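Local coordinates for protein catalase A (Saccharomyces cerevisiae, PDB 1A4E) that probably breaks down hydrogen peroxide from peroxisomal oxidases into water and oxygen at a haem iron, working as a homotetramer, at residues B[133-138]-B[143-148]; B[150-153]-B[158-161]; B[162-167]-B[455-460]; B[229-234]-B[449-454]; B[467-472]-B[482-487]. All blocks are in the same frame, centred on the assembly; numbering follows the deposited sequence.

Contact 1. Residues B[133-138]-B[143-148]; sequences VFFIRD and PHFIHT
The ring of Phe135 takes Phe145 CZ over the centre of one face, while its edge meets Phe134 CE1 in the ring plane. Phe145 in turn receives Phe135 CB over a face, displaced toward the rim, and a face of Phe134 is met by Phe135 CD1, also near the rim. These three phenylalanines join the loop after strand 122-129 of the catalase beta-barrel to helix 141-149, beside the haem pocket: Phe134 touches the haem and the bound azide, and the nearest side-chain atoms of Phe134 and the active-site residue Asn129 are about 4 Å apart.

The tightest point is Phe135 CD1 against Phe145 CZ at 3.3 Å. With ring centroids 4.4 Å apart and planes inclined by 33°, the rings overlap at a slant. A CH-pi contact adds to it, Phe135 CB standing 4.1 Å from the Phe145 ring centroid. Phe145 reaches across because its CG is anti to the backbone N (chi1 169°), which carries the ring off the helix toward the loop. Phe134 touches the helix more lightly, its CZ 4.2 Å from Phe145 CE2. The contact is therefore wholly apolar and buried, with Phe135 linking a pocket residue to the helix.

Other residues of the helix face neighbouring chains: His147 NE2 is hydrogen-bonded to Glu48 of the second subunit. Within the helix, Thr148 OG1 donates to Phe145 O at 2.6 Å, meeting it at a C=O...donor angle of 125°.

Contact 2. Residues B[150-153]-B[158-161]; sequences KRNP and RDAD
Asn152 and Asp159 supply the direct hydrogen bond between 150-153 and 158-161: Asn152 ND2 donates to Asp159 OD2 at 2.9 Å, with an N-H...acceptor angle of 146°. OD2 uses its anti lone pair, the one away from the other carboxylate oxygen. Asp159 is also the N-cap of helix 160-168, its OD1 accepting from Asp161 N at 2.9 Å, so the two oxygens divide the work between the loop and the helix start. The amide and carboxylate planes are 26° apart, and OD2 lies somewhat out of the Asn152 amide plane.

The second shell is consistent with a fixed amide: Asn152 OD1 accepts from the backbone N of Gln154 and of Thr155, which would orient ND2 toward Asp159. Arg158 passes by Lys150 O, which sits at the edge of the guanidinium group, but its NH2 is hydrogen-bonded to Gln149 O. Farther out, Arg151 NH1 is hydrogen-bonded to Asn156 O, and its guanidinium group also forms salt bridges with Asp100 and with Asp242 of the second subunit, tying this interhelical connection into the tetramer.

Water also spans the two segments: water 1 lies 2.9 Å from Lys150 O, to which it may donate, and accepts a weak bond from Asp159 N at 3.1 Å.

Contact 3. Residues B[162-167]-B[455-460]; sequences MFWDFL and IHVEGA
Trp164 and His456 form the tight part of this contact, where Trp164 NE1 donates to His456 ND1 at 3.0 Å. The bond is bent, with an N-H...acceptor angle of 142°, and each partner sits out of the other's ring plane. The two rings meet rim to rim, almost perpendicular at 81°. His456 is gripped a second time by Phe163: the imidazole edge is turned to the phenyl face, with His456 CE1 3.5 Å above the ring plane and over its centre. His456 CG is anti to the backbone N (chi1 -173°), which extends the ring from its helix into this aromatic cluster.

The indole is packed on opposite faces, by Phe163 CD1 and by Val457 CG2, both toward the rim; Val457 CG2 lies 3.6 Å from Trp164 CE2. Through these side chains helix 160-168 of the catalase core meets helix 445-457 of the C-terminal helical domain, with Phe183 adding another ring against both His456 and Trp164.

Packing thins toward the type I turn from Val457 to Ala460, which is closed by Ala460 N to Val457 O at 2.9 Å. Glu458 and Gly459 in it are exposed to solvent, and Ala460 CB points toward 162-167 without coming into close contact.

Contact 4. Residues B[229-234]-B[449-454]; sequences TIEEAT and LAYNIG
Ile230 O is gripped by two groups of one residue: Thr234 N at 3.0 Å and Thr234 OG1 at 2.8 Å reach it from opposite faces of its plane. The amide at the other side of Ile230 looks outward to helix 445-457 through water 2, which accepts from Ile230 N at 3.1 Å and lies 2.8 Å from Asn452 OD1, to which it may donate. The Asn452 amide is in turn fixed by its ND2, hydrogen-bonded to Phe183 O and Asp185 OD1, so the oxygen is presented to the water and to Ile230.

The direct touch is small. Ile230 CG1 is anti to the backbone N (chi1 -173°), which puts CG2 in the position between N and the carbonyl carbon. From there CG2 lies 3.4 Å from Asn452 OD1 and meets the edge of the Tyr451 ring, 3.7 Å from CE2. Beside it Glu231 bends at its second torsion and brings OE2 to 3.2 Å from Tyr451 CE2, its carboxylate plane only 17° from that of the ring. With an alanine here in place of Tyr451, Ile230 CG2 would probably lose its ring-edge neighbour and the Glu231 carboxylate would be freer to turn.

Thr229 is the N-cap of helix 230-239, and its N and OG1 both donate to Glu232 OE2. The two helix segments are inclined at 48° and their axes come no closer than 12.2 Å, so the direct touch is slight: this is a water-bridged, partly buried seam between the catalase core and its C-terminal helical domain.

Contact 5. Residues B[467-472]-B[482-487]; sequences RVYDMF and AIKKVA
Lys484 fills the broad face of Tyr469: Lys484 CB stands 4.0 Å from the ring centroid and 12° off the normal, and Lys484 CG continues over the same face at 3.8 Å from Tyr469 CE2. Two smaller bumps meet the rim of that ring near its plane. Ile483 CG2 lies 3.9 Å from Tyr469 CE1, and Ala487 CB comes to 3.4 Å from Tyr469 OH, so the phenol is received along one turn of the helix. Tyr469 CG is anti to the carbonyl carbon (chi1 -56°), which swings the ring across toward Lys484 and Ala487.

The other branch of Ile483 serves a second ring. Its CD1 rests over the face of Phe472, 3.6 Å from Phe472 CG and displaced toward the rim, so one isoleucine wedges between two aromatic side chains. Lys484 turns its charged end elsewhere, to a salt bridge with Glu481. A serine in place of Tyr469 would probably open a gap beneath the Lys484 methylenes and leave Ile483 CG2 and Ala487 CB without their ring.

The segments run nearly antiparallel, at 155° with axes 10.2 Å apart, as expected of a helical hairpin: helices 462-473 and 477-487 are the last two helices of this chain's C-terminal helical domain.

In the fold
From the N terminus, contact 1 closes a short loop next to the haem pocket, and contact 2 closes another straight after it, between helices 141-149 and 160-168. Helix 160-168 then enters contact 3, whose partner is 288 residues onward on helix 445-457. Contact 4 nests inside that long loop, joining helix 230-239 to the same helix 445-457, so helix 445-457 meets the core through both contacts. Contact 5 follows in series as a hairpin within the C-terminal helical domain. It is tied back to contact 3 by the Asp165 to Arg467 salt bridge and to contact 4 by Ile453 on Phe472. No two contacts cross along the chain.

Contact 1. Residues B[133-138]-B[143-148]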
# COMPACT_ATOMS: atom_id res chain seq x y z
N VAL B 133 -28.67 20.62 6.90
CA VAL B 133 -27.71 20.74 7.99
C VAL B 133 -26.93 19.44 8.23
O VAL B 133 -27.01 18.51 7.43
CB VAL B 133 -28.47 21.15 9.29
CG1 VAL B 133 -29.07 22.54 9.10
CG2 VAL B 133 -29.59 20.19 9.61
N PHE B 134 -26.13 19.39 9.30
CA PHE B 134 -25.45 18.17 9.69
C PHE B 134 -25.38 18.10 11.22
O PHE B 134 -25.78 19.02 11.93
CB PHE B 134 -24.06 18.15 9.06
CG PHE B 134 -23.37 16.79 8.99
CD1 PHE B 134 -23.95 15.73 8.28
CD2 PHE B 134 -22.15 16.61 9.65
CE1 PHE B 134 -23.31 14.49 8.24
CE2 PHE B 134 -21.51 15.37 9.60
CZ PHE B 134 -22.09 14.31 8.90
N PHE B 135 -24.90 16.97 11.72
CA PHE B 135 -24.82 16.67 13.14
C PHE B 135 -23.82 17.47 13.96
O PHE B 135 -23.98 17.59 15.17
CB PHE B 135 -24.50 15.20 13.33
CG PHE B 135 -25.44 14.23 12.63
CD1 PHE B 135 -25.22 13.88 11.29
CD2 PHE B 135 -26.51 13.67 13.33
CE1 PHE B 135 -26.06 12.95 10.67
CE2 PHE B 135 -27.35 12.75 12.70
CZ PHE B 135 -27.12 12.39 11.37
N ILE B 136 -22.77 18.01 13.34
CA ILE B 136 -21.71 18.67 14.10
C ILE B 136 -21.32 20.03 13.53
O ILE B 136 -21.57 20.34 12.37
CB ILE B 136 -20.43 17.77 14.17
CG1 ILE B 136 -19.97 17.41 12.76
CG2 ILE B 136 -20.69 16.51 15.00
CD1 ILE B 136 -18.59 16.74 12.70
N ARG B 137 -20.70 20.86 14.37
CA ARG B 137 -20.13 22.13 13.96
C ARG B 137 -18.68 22.24 14.45
O ARG B 137 -18.02 23.27 14.30
CB ARG B 137 -21.00 23.29 14.50
CG ARG B 137 -21.14 23.45 16.00
CD ARG B 137 -22.02 24.67 16.24
NE ARG B 137 -22.10 25.00 17.65
CZ ARG B 137 -22.99 25.86 18.15
NH1 ARG B 137 -23.88 26.50 17.40
NH2 ARG B 137 -23.00 26.08 19.46
N ASP B 138 -18.17 21.15 15.04
CA ASP B 138 -16.77 21.02 15.42
C ASP B 138 -16.16 19.87 14.62
O ASP B 138 -16.64 18.74 14.71
CB ASP B 138 -16.59 20.68 16.89
CG ASP B 138 -16.76 21.87 17.79
OD1 ASP B 138 -15.90 22.75 17.78
OD2 ASP B 138 -17.75 21.93 18.51
N PRO B 143 -14.60 11.94 13.74
CA PRO B 143 -14.24 10.54 13.96
C PRO B 143 -15.10 9.87 15.03
O PRO B 143 -15.56 8.75 14.84
CB PRO B 143 -12.77 10.58 14.33
CG PRO B 143 -12.28 11.80 13.61
CD PRO B 143 -13.41 12.79 13.87
N HIS B 144 -15.37 10.61 16.11
CA HIS B 144 -16.17 10.15 17.24
C HIS B 144 -17.60 9.87 16.84
O HIS B 144 -18.15 8.82 17.18
CB HIS B 144 -16.20 11.20 18.33
CG HIS B 144 -14.86 11.48 18.99
ND1 HIS B 144 -14.47 11.14 20.21
CD2 HIS B 144 -13.83 12.17 18.40
CE1 HIS B 144 -13.26 11.60 20.39
NE2 HIS B 144 -12.89 12.22 19.30
N PHE B 145 -18.19 10.81 16.09
CA PHE B 145 -19.56 10.68 15.64
C PHE B 145 -19.74 9.51 14.67
O PHE B 145 -20.67 8.72 14.85
CB PHE B 145 -19.98 12.00 14.98
CG PHE B 145 -21.30 11.87 14.23
CD1 PHE B 145 -22.49 11.64 14.93
CD2 PHE B 145 -21.30 11.90 12.83
CE1 PHE B 145 -23.67 11.41 14.22
CE2 PHE B 145 -22.48 11.67 12.13
CZ PHE B 145 -23.66 11.42 12.83
N ILE B 146 -18.89 9.36 13.64
CA ILE B 146 -19.04 8.27 12.69
C ILE B 146 -18.80 6.92 13.35
O ILE B 146 -19.46 5.95 12.98
CB ILE B 146 -18.06 8.50 11.50
CG1 ILE B 146 -18.51 9.74 10.73
CG2 ILE B 146 -18.05 7.31 10.53
CD1 ILE B 146 -19.90 9.64 10.06
N HIS B 147 -17.92 6.85 14.36
CA HIS B 147 -17.72 5.62 15.11
C HIS B 147 -19.01 5.18 15.79
O HIS B 147 -19.35 3.99 15.77
CB HIS B 147 -16.64 5.81 16.17
CG HIS B 147 -15.21 5.93 15.64
ND1 HIS B 147 -14.12 6.37 16.26
CD2 HIS B 147 -14.83 5.61 14.37
CE1 HIS B 147 -13.11 6.33 15.43
NE2 HIS B 147 -13.56 5.87 14.29
N THR B 148 -19.77 6.13 16.37
CA THR B 148 -21.03 5.81 17.04
C THR B 148 -22.16 5.47 16.07
O THR B 148 -23.11 4.80 16.46
CB THR B 148 -21.48 6.97 17.97
OG1 THR B 148 -21.73 8.12 17.18
CG2 THR B 148 -20.44 7.25 19.02

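Contact 2. Residues B[150-153]-B[158-161]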
# COMPACT_ATOMS: atom_id res chain seq x y z
N LYS B 150 -21.60 3.64 13.39
CA LYS B 150 -21.25 2.35 12.84
C LYS B 150 -21.42 1.19 13.81
O LYS B 150 -22.49 1.05 14.41
CB LYS B 150 -19.81 2.48 12.32
CG LYS B 150 -19.74 3.18 10.97
CD LYS B 150 -18.28 3.36 10.60
CE LYS B 150 -18.13 3.70 9.14
NZ LYS B 150 -18.32 2.52 8.31
N ARG B 151 -20.43 0.32 13.99
CA ARG B 151 -20.58 -0.86 14.82
C ARG B 151 -19.80 -0.74 16.12
O ARG B 151 -18.83 -0.01 16.22
CB ARG B 151 -20.11 -2.07 14.02
CG ARG B 151 -20.89 -2.29 12.74
CD ARG B 151 -20.12 -3.28 11.88
NE ARG B 151 -20.74 -3.52 10.59
CZ ARG B 151 -21.70 -4.45 10.42
NH1 ARG B 151 -22.14 -5.19 11.43
NH2 ARG B 151 -22.20 -4.64 9.21
N ASN B 152 -20.25 -1.47 17.13
CA ASN B 152 -19.61 -1.51 18.44
C ASN B 152 -18.24 -2.18 18.26
O ASN B 152 -18.16 -3.21 17.58
CB ASN B 152 -20.53 -2.30 19.37
CG ASN B 152 -19.99 -2.52 20.78
OD1 ASN B 152 -19.13 -3.35 21.02
ND2 ASN B 152 -20.50 -1.77 21.76
N PRO B 153 -17.14 -1.64 18.82
CA PRO B 153 -15.79 -2.17 18.66
C PRO B 153 -15.62 -3.63 19.05
O PRO B 153 -14.79 -4.32 18.47
CB PRO B 153 -14.94 -1.24 19.48
CG PRO B 153 -15.89 -0.70 20.51
CD PRO B 153 -17.13 -0.46 19.67
N ARG B 158 -24.63 -2.80 15.53
CA ARG B 158 -24.97 -1.38 15.57
C ARG B 158 -25.60 -1.19 16.95
O ARG B 158 -26.47 -1.94 17.39
CB ARG B 158 -25.93 -1.04 14.44
CG ARG B 158 -25.28 -1.47 13.12
CD ARG B 158 -25.87 -0.81 11.90
NE ARG B 158 -25.13 0.39 11.60
CZ ARG B 158 -25.10 0.90 10.37
NH1 ARG B 158 -25.74 0.32 9.34
NH2 ARG B 158 -24.44 2.03 10.16
N ASP B 159 -25.06 -0.20 17.65
CA ASP B 159 -25.40 0.03 19.04
C ASP B 159 -26.13 1.33 19.31
O ASP B 159 -25.58 2.42 19.15
CB ASP B 159 -24.09 -0.06 19.80
CG ASP B 159 -24.12 -0.08 21.32
OD1 ASP B 159 -25.10 0.30 21.94
OD2 ASP B 159 -23.11 -0.49 21.89
N ALA B 160 -27.37 1.19 19.80
CA ALA B 160 -28.22 2.33 20.13
C ALA B 160 -27.70 3.12 21.33
O ALA B 160 -27.93 4.32 21.40
CB ALA B 160 -29.64 1.87 20.44
N ASP B 161 -26.98 2.48 22.26
CA ASP B 161 -26.35 3.20 23.37
C ASP B 161 -25.26 4.12 22.86
O ASP B 161 -25.21 5.24 23.35
CB ASP B 161 -25.69 2.28 24.39
CG ASP B 161 -26.61 1.32 25.13
OD1 ASP B 161 -27.81 1.56 25.18
OD2 ASP B 161 -26.13 0.32 25.65
O HOH W 1 -24.59 2.35 15.92

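Contact 3. Residues B[162-167]-B[455-460]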
# COMPACT_ATOMS: atom_id res chain seq x y z
N MET B 162 -24.39 3.70 21.92
CA MET B 162 -23.36 4.59 21.37
C MET B 162 -24.00 5.77 20.64
O MET B 162 -23.62 6.92 20.84
CB MET B 162 -22.47 3.98 20.29
CG MET B 162 -21.70 2.71 20.47
SD MET B 162 -20.68 2.50 18.98
CE MET B 162 -21.79 1.89 17.75
N PHE B 163 -24.97 5.42 19.78
CA PHE B 163 -25.67 6.36 18.93
C PHE B 163 -26.25 7.49 19.76
O PHE B 163 -25.89 8.65 19.55
CB PHE B 163 -26.75 5.58 18.19
CG PHE B 163 -27.56 6.32 17.13
CD1 PHE B 163 -28.49 7.30 17.47
CD2 PHE B 163 -27.37 5.97 15.79
CE1 PHE B 163 -29.24 7.93 16.47
CE2 PHE B 163 -28.13 6.60 14.80
CZ PHE B 163 -29.06 7.58 15.14
N TRP B 164 -27.12 7.17 20.72
CA TRP B 164 -27.74 8.20 21.52
C TRP B 164 -26.87 8.78 22.61
O TRP B 164 -27.10 9.92 23.00
CB TRP B 164 -29.03 7.65 22.10
CG TRP B 164 -30.10 7.53 21.02
CD1 TRP B 164 -30.55 6.30 20.63
CD2 TRP B 164 -30.70 8.56 20.34
NE1 TRP B 164 -31.44 6.55 19.70
CE2 TRP B 164 -31.56 7.87 19.50
CE3 TRP B 164 -30.66 9.96 20.30
CZ2 TRP B 164 -32.39 8.54 18.60
CZ3 TRP B 164 -31.48 10.63 19.40
CH2 TRP B 164 -32.34 9.92 18.56
N ASP B 165 -25.85 8.06 23.10
CA ASP B 165 -24.95 8.62 24.11
C ASP B 165 -24.16 9.78 23.54
O ASP B 165 -24.00 10.79 24.23
CB ASP B 165 -23.96 7.59 24.62
CG ASP B 165 -23.20 8.00 25.88
OD1 ASP B 165 -23.75 8.75 26.67
OD2 ASP B 165 -22.07 7.57 26.08
N PHE B 166 -23.68 9.68 22.29
CA PHE B 166 -22.95 10.78 21.69
C PHE B 166 -23.88 11.97 21.48
O PHE B 166 -23.54 13.10 21.86
CB PHE B 166 -22.35 10.35 20.34
CG PHE B 166 -21.58 11.49 19.67
CD1 PHE B 166 -20.24 11.73 20.03
CD2 PHE B 166 -22.22 12.32 18.74
CE1 PHE B 166 -19.56 12.80 19.45
CE2 PHE B 166 -21.53 13.38 18.17
CZ PHE B 166 -20.21 13.63 18.52
N LEU B 167 -25.06 11.74 20.89
CA LEU B 167 -25.99 12.81 20.57
C LEU B 167 -26.59 13.55 21.76
O LEU B 167 -26.79 14.75 21.68
CB LEU B 167 -27.10 12.24 19.70
CG LEU B 167 -26.66 11.72 18.33
CD1 LEU B 167 -27.83 11.05 17.63
CD2 LEU B 167 -26.10 12.86 17.49
N ILE B 455 -38.95 3.48 18.18
CA ILE B 455 -38.52 2.11 17.91
C ILE B 455 -37.00 1.95 17.89
O ILE B 455 -36.50 0.84 18.04
CB ILE B 455 -39.09 1.59 16.56
CG1 ILE B 455 -38.60 2.39 15.36
CG2 ILE B 455 -40.60 1.61 16.71
CD1 ILE B 455 -39.03 1.78 14.01
N HIS B 456 -36.26 3.06 17.73
CA HIS B 456 -34.81 3.05 17.74
C HIS B 456 -34.28 3.20 19.17
O HIS B 456 -33.38 2.46 19.57
CB HIS B 456 -34.34 4.20 16.84
CG HIS B 456 -32.84 4.23 16.60
ND1 HIS B 456 -31.90 4.60 17.44
CD2 HIS B 456 -32.23 3.84 15.43
CE1 HIS B 456 -30.74 4.46 16.85
NE2 HIS B 456 -30.96 4.00 15.64
N VAL B 457 -34.85 4.14 19.94
CA VAL B 457 -34.47 4.42 21.33
C VAL B 457 -34.80 3.25 22.25
O VAL B 457 -34.12 3.05 23.25
CB VAL B 457 -35.19 5.70 21.82
CG1 VAL B 457 -34.86 6.06 23.25
CG2 VAL B 457 -34.68 6.87 21.02
N GLU B 458 -35.84 2.48 21.90
CA GLU B 458 -36.27 1.31 22.64
C GLU B 458 -35.13 0.35 22.97
O GLU B 458 -35.06 -0.21 24.06
CB GLU B 458 -37.37 0.67 21.79
CG GLU B 458 -37.99 -0.64 22.21
CD GLU B 458 -37.19 -1.86 21.79
OE1 GLU B 458 -37.13 -2.15 20.59
OE2 GLU B 458 -36.60 -2.50 22.66
N GLY B 459 -34.21 0.19 22.01
CA GLY B 459 -33.06 -0.69 22.15
C GLY B 459 -31.93 -0.11 22.99
O GLY B 459 -30.83 -0.67 22.99
N ALA B 460 -32.14 0.99 23.72
CA ALA B 460 -31.10 1.57 24.54
C ALA B 460 -31.31 1.36 26.04
O ALA B 460 -32.37 0.95 26.51
CB ALA B 460 -31.01 3.07 24.28

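Contact 4. Residues B[229-234]-B[449-454]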
# COMPACT_ATOMS: atom_id res chain seq x y z
N THR B 229 -41.92 4.64 4.62
CA THR B 229 -42.07 4.53 6.06
C THR B 229 -41.01 3.53 6.50
O THR B 229 -40.51 2.75 5.68
CB THR B 229 -43.48 4.02 6.45
OG1 THR B 229 -43.70 2.75 5.85
CG2 THR B 229 -44.56 5.00 6.02
N ILE B 230 -40.62 3.51 7.78
CA ILE B 230 -39.56 2.62 8.21
C ILE B 230 -39.91 1.14 8.06
O ILE B 230 -39.02 0.32 7.90
CB ILE B 230 -39.17 3.01 9.68
CG1 ILE B 230 -37.94 2.22 10.12
CG2 ILE B 230 -40.33 2.78 10.63
CD1 ILE B 230 -36.67 2.40 9.25
N GLU B 231 -41.21 0.80 8.03
CA GLU B 231 -41.66 -0.58 7.84
C GLU B 231 -41.43 -1.01 6.40
O GLU B 231 -40.97 -2.14 6.15
CB GLU B 231 -43.15 -0.76 8.12
CG GLU B 231 -43.61 -0.44 9.54
CD GLU B 231 -44.06 1.00 9.82
OE1 GLU B 231 -43.97 1.87 8.96
OE2 GLU B 231 -44.52 1.24 10.94
N GLU B 232 -41.74 -0.13 5.44
CA GLU B 232 -41.51 -0.40 4.03
C GLU B 232 -40.03 -0.51 3.73
O GLU B 232 -39.61 -1.40 3.00
CB GLU B 232 -42.05 0.70 3.14
CG GLU B 232 -43.54 0.91 3.10
CD GLU B 232 -43.89 2.15 2.28
OE1 GLU B 232 -43.85 2.06 1.06
OE2 GLU B 232 -44.18 3.19 2.87
N ALA B 233 -39.24 0.39 4.35
CA ALA B 233 -37.79 0.43 4.18
C ALA B 233 -37.09 -0.82 4.70
O ALA B 233 -36.20 -1.35 4.05
CB ALA B 233 -37.23 1.64 4.91
N THR B 234 -37.53 -1.32 5.87
CA THR B 234 -36.99 -2.53 6.47
C THR B 234 -37.36 -3.76 5.63
O THR B 234 -36.53 -4.65 5.47
CB THR B 234 -37.53 -2.65 7.92
OG1 THR B 234 -36.98 -1.53 8.60
CG2 THR B 234 -37.14 -3.91 8.65
N LEU B 449 -42.55 10.74 13.12
CA LEU B 449 -41.29 11.15 13.73
C LEU B 449 -41.11 10.50 15.10
O LEU B 449 -40.06 9.91 15.38
CB LEU B 449 -41.24 12.67 13.90
CG LEU B 449 -40.01 13.27 14.61
CD1 LEU B 449 -38.77 13.11 13.75
CD2 LEU B 449 -40.22 14.75 14.86
N ALA B 450 -42.17 10.56 15.93
CA ALA B 450 -42.15 10.00 17.26
C ALA B 450 -42.00 8.49 17.28
O ALA B 450 -41.31 7.95 18.15
CB ALA B 450 -43.43 10.35 17.98
N TYR B 451 -42.63 7.82 16.31
CA TYR B 451 -42.54 6.38 16.16
C TYR B 451 -41.14 5.95 15.71
O TYR B 451 -40.58 5.01 16.27
CB TYR B 451 -43.60 5.92 15.16
CG TYR B 451 -43.55 4.43 14.85
CD1 TYR B 451 -44.06 3.48 15.76
CD2 TYR B 451 -42.96 4.00 13.66
CE1 TYR B 451 -43.98 2.12 15.46
CE2 TYR B 451 -42.88 2.64 13.36
CZ TYR B 451 -43.39 1.72 14.26
OH TYR B 451 -43.30 0.38 13.95
N ASN B 452 -40.58 6.65 14.70
CA ASN B 452 -39.26 6.37 14.15
C ASN B 452 -38.17 6.53 15.20
O ASN B 452 -37.24 5.74 15.24
CB ASN B 452 -38.96 7.30 12.98
CG ASN B 452 -39.85 7.08 11.76
OD1 ASN B 452 -40.51 6.05 11.62
ND2 ASN B 452 -39.94 8.04 10.84
N ILE B 453 -38.31 7.53 16.09
CA ILE B 453 -37.34 7.70 17.16
C ILE B 453 -37.61 6.63 18.22
O ILE B 453 -36.67 5.99 18.69
CB ILE B 453 -37.47 9.10 17.79
CG1 ILE B 453 -37.30 10.18 16.74
CG2 ILE B 453 -36.37 9.29 18.83
CD1 ILE B 453 -37.65 11.60 17.20
N GLY B 454 -38.88 6.39 18.54
CA GLY B 454 -39.28 5.47 19.59
C GLY B 454 -38.81 4.04 19.39
O GLY B 454 -38.29 3.45 20.34
O HOH W 2 -42.04 5.77 9.31

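Contact 5. Residues B[467-472]-B[482-487]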
# COMPACT_ATOMS: atom_id res chain seq x y z
N ARG B 467 -32.24 10.48 28.88
CA ARG B 467 -31.57 11.64 28.30
C ARG B 467 -32.08 12.01 26.91
O ARG B 467 -32.04 13.18 26.53
CB ARG B 467 -30.09 11.39 28.18
CG ARG B 467 -29.41 11.13 29.50
CD ARG B 467 -27.96 11.16 29.15
NE ARG B 467 -27.21 10.17 29.90
CZ ARG B 467 -26.00 9.80 29.48
NH1 ARG B 467 -25.45 10.31 28.37
NH2 ARG B 467 -25.35 8.89 30.19
N VAL B 468 -32.54 11.00 26.16
CA VAL B 468 -33.14 11.23 24.85
C VAL B 468 -34.46 11.98 25.05
O VAL B 468 -34.70 12.96 24.35
CB VAL B 468 -33.38 9.88 24.14
CG1 VAL B 468 -34.16 10.06 22.85
CG2 VAL B 468 -32.03 9.25 23.83
N TYR B 469 -35.27 11.54 26.03
CA TYR B 469 -36.55 12.16 26.34
C TYR B 469 -36.35 13.59 26.82
O TYR B 469 -37.10 14.47 26.41
CB TYR B 469 -37.29 11.41 27.43
CG TYR B 469 -37.54 9.93 27.16
CD1 TYR B 469 -37.69 9.44 25.86
CD2 TYR B 469 -37.58 9.06 28.25
CE1 TYR B 469 -37.88 8.07 25.65
CE2 TYR B 469 -37.77 7.69 28.04
CZ TYR B 469 -37.92 7.21 26.74
OH TYR B 469 -38.10 5.86 26.54
N ASP B 470 -35.32 13.85 27.64
CA ASP B 470 -35.05 15.19 28.11
C ASP B 470 -34.59 16.12 27.01
O ASP B 470 -34.94 17.30 27.04
CB ASP B 470 -34.00 15.16 29.22
CG ASP B 470 -34.50 14.58 30.55
OD1 ASP B 470 -35.71 14.37 30.73
OD2 ASP B 470 -33.67 14.33 31.42
N MET B 471 -33.84 15.61 26.02
CA MET B 471 -33.39 16.41 24.89
C MET B 471 -34.57 16.75 23.98
O MET B 471 -34.71 17.90 23.56
CB MET B 471 -32.32 15.65 24.10
CG MET B 471 -31.77 16.40 22.89
SD MET B 471 -30.49 15.51 21.98
CE MET B 471 -31.48 14.24 21.23
N PHE B 472 -35.44 15.79 23.67
CA PHE B 472 -36.59 16.06 22.83
C PHE B 472 -37.70 16.87 23.49
O PHE B 472 -38.48 17.53 22.80
CB PHE B 472 -37.15 14.75 22.31
CG PHE B 472 -36.34 14.25 21.11
CD1 PHE B 472 -36.53 14.85 19.86
CD2 PHE B 472 -35.43 13.21 21.26
CE1 PHE B 472 -35.79 14.39 18.76
CE2 PHE B 472 -34.70 12.76 20.16
CZ PHE B 472 -34.88 13.35 18.91
N ALA B 482 -44.64 11.27 23.29
CA ALA B 482 -44.94 10.32 22.24
C ALA B 482 -43.79 9.35 21.95
O ALA B 482 -44.04 8.19 21.64
CB ALA B 482 -45.28 11.08 20.97
N ILE B 483 -42.53 9.81 22.09
CA ILE B 483 -41.36 8.96 21.90
C ILE B 483 -41.28 7.95 23.03
O ILE B 483 -41.02 6.77 22.77
CB ILE B 483 -40.06 9.82 21.89
CG1 ILE B 483 -40.04 10.66 20.62
CG2 ILE B 483 -38.80 8.94 21.94
CD1 ILE B 483 -38.99 11.79 20.69
N LYS B 484 -41.53 8.41 24.26
CA LYS B 484 -41.52 7.57 25.44
C LYS B 484 -42.58 6.47 25.38
O LYS B 484 -42.35 5.33 25.78
CB LYS B 484 -41.73 8.45 26.67
CG LYS B 484 -41.59 7.71 28.01
CD LYS B 484 -42.15 8.51 29.18
CE LYS B 484 -43.63 8.82 28.95
NZ LYS B 484 -44.23 9.44 30.11
N LYS B 485 -43.75 6.81 24.82
CA LYS B 485 -44.86 5.90 24.64
C LYS B 485 -44.55 4.79 23.62
O LYS B 485 -44.99 3.65 23.80
CB LYS B 485 -46.06 6.73 24.21
CG LYS B 485 -47.35 5.99 23.93
CD LYS B 485 -48.40 7.04 23.60
CE LYS B 485 -49.65 6.40 23.01
NZ LYS B 485 -50.62 7.44 22.74
N VAL B 486 -43.80 5.10 22.56
CA VAL B 486 -43.44 4.09 21.57
C VAL B 486 -42.31 3.22 22.11
O VAL B 486 -42.38 2.00 22.02
CB VAL B 486 -43.01 4.77 20.24
CG1 VAL B 486 -42.67 3.71 19.20
CG2 VAL B 486 -44.16 5.59 19.68
N ALA B 487 -41.29 3.83 22.74
CA ALA B 487 -40.16 3.10 23.30
C ALA B 487 -40.54 2.08 24.38
O ALA B 487 -39.78 1.16 24.66
CB ALA B 487 -39.16 4.07 23.91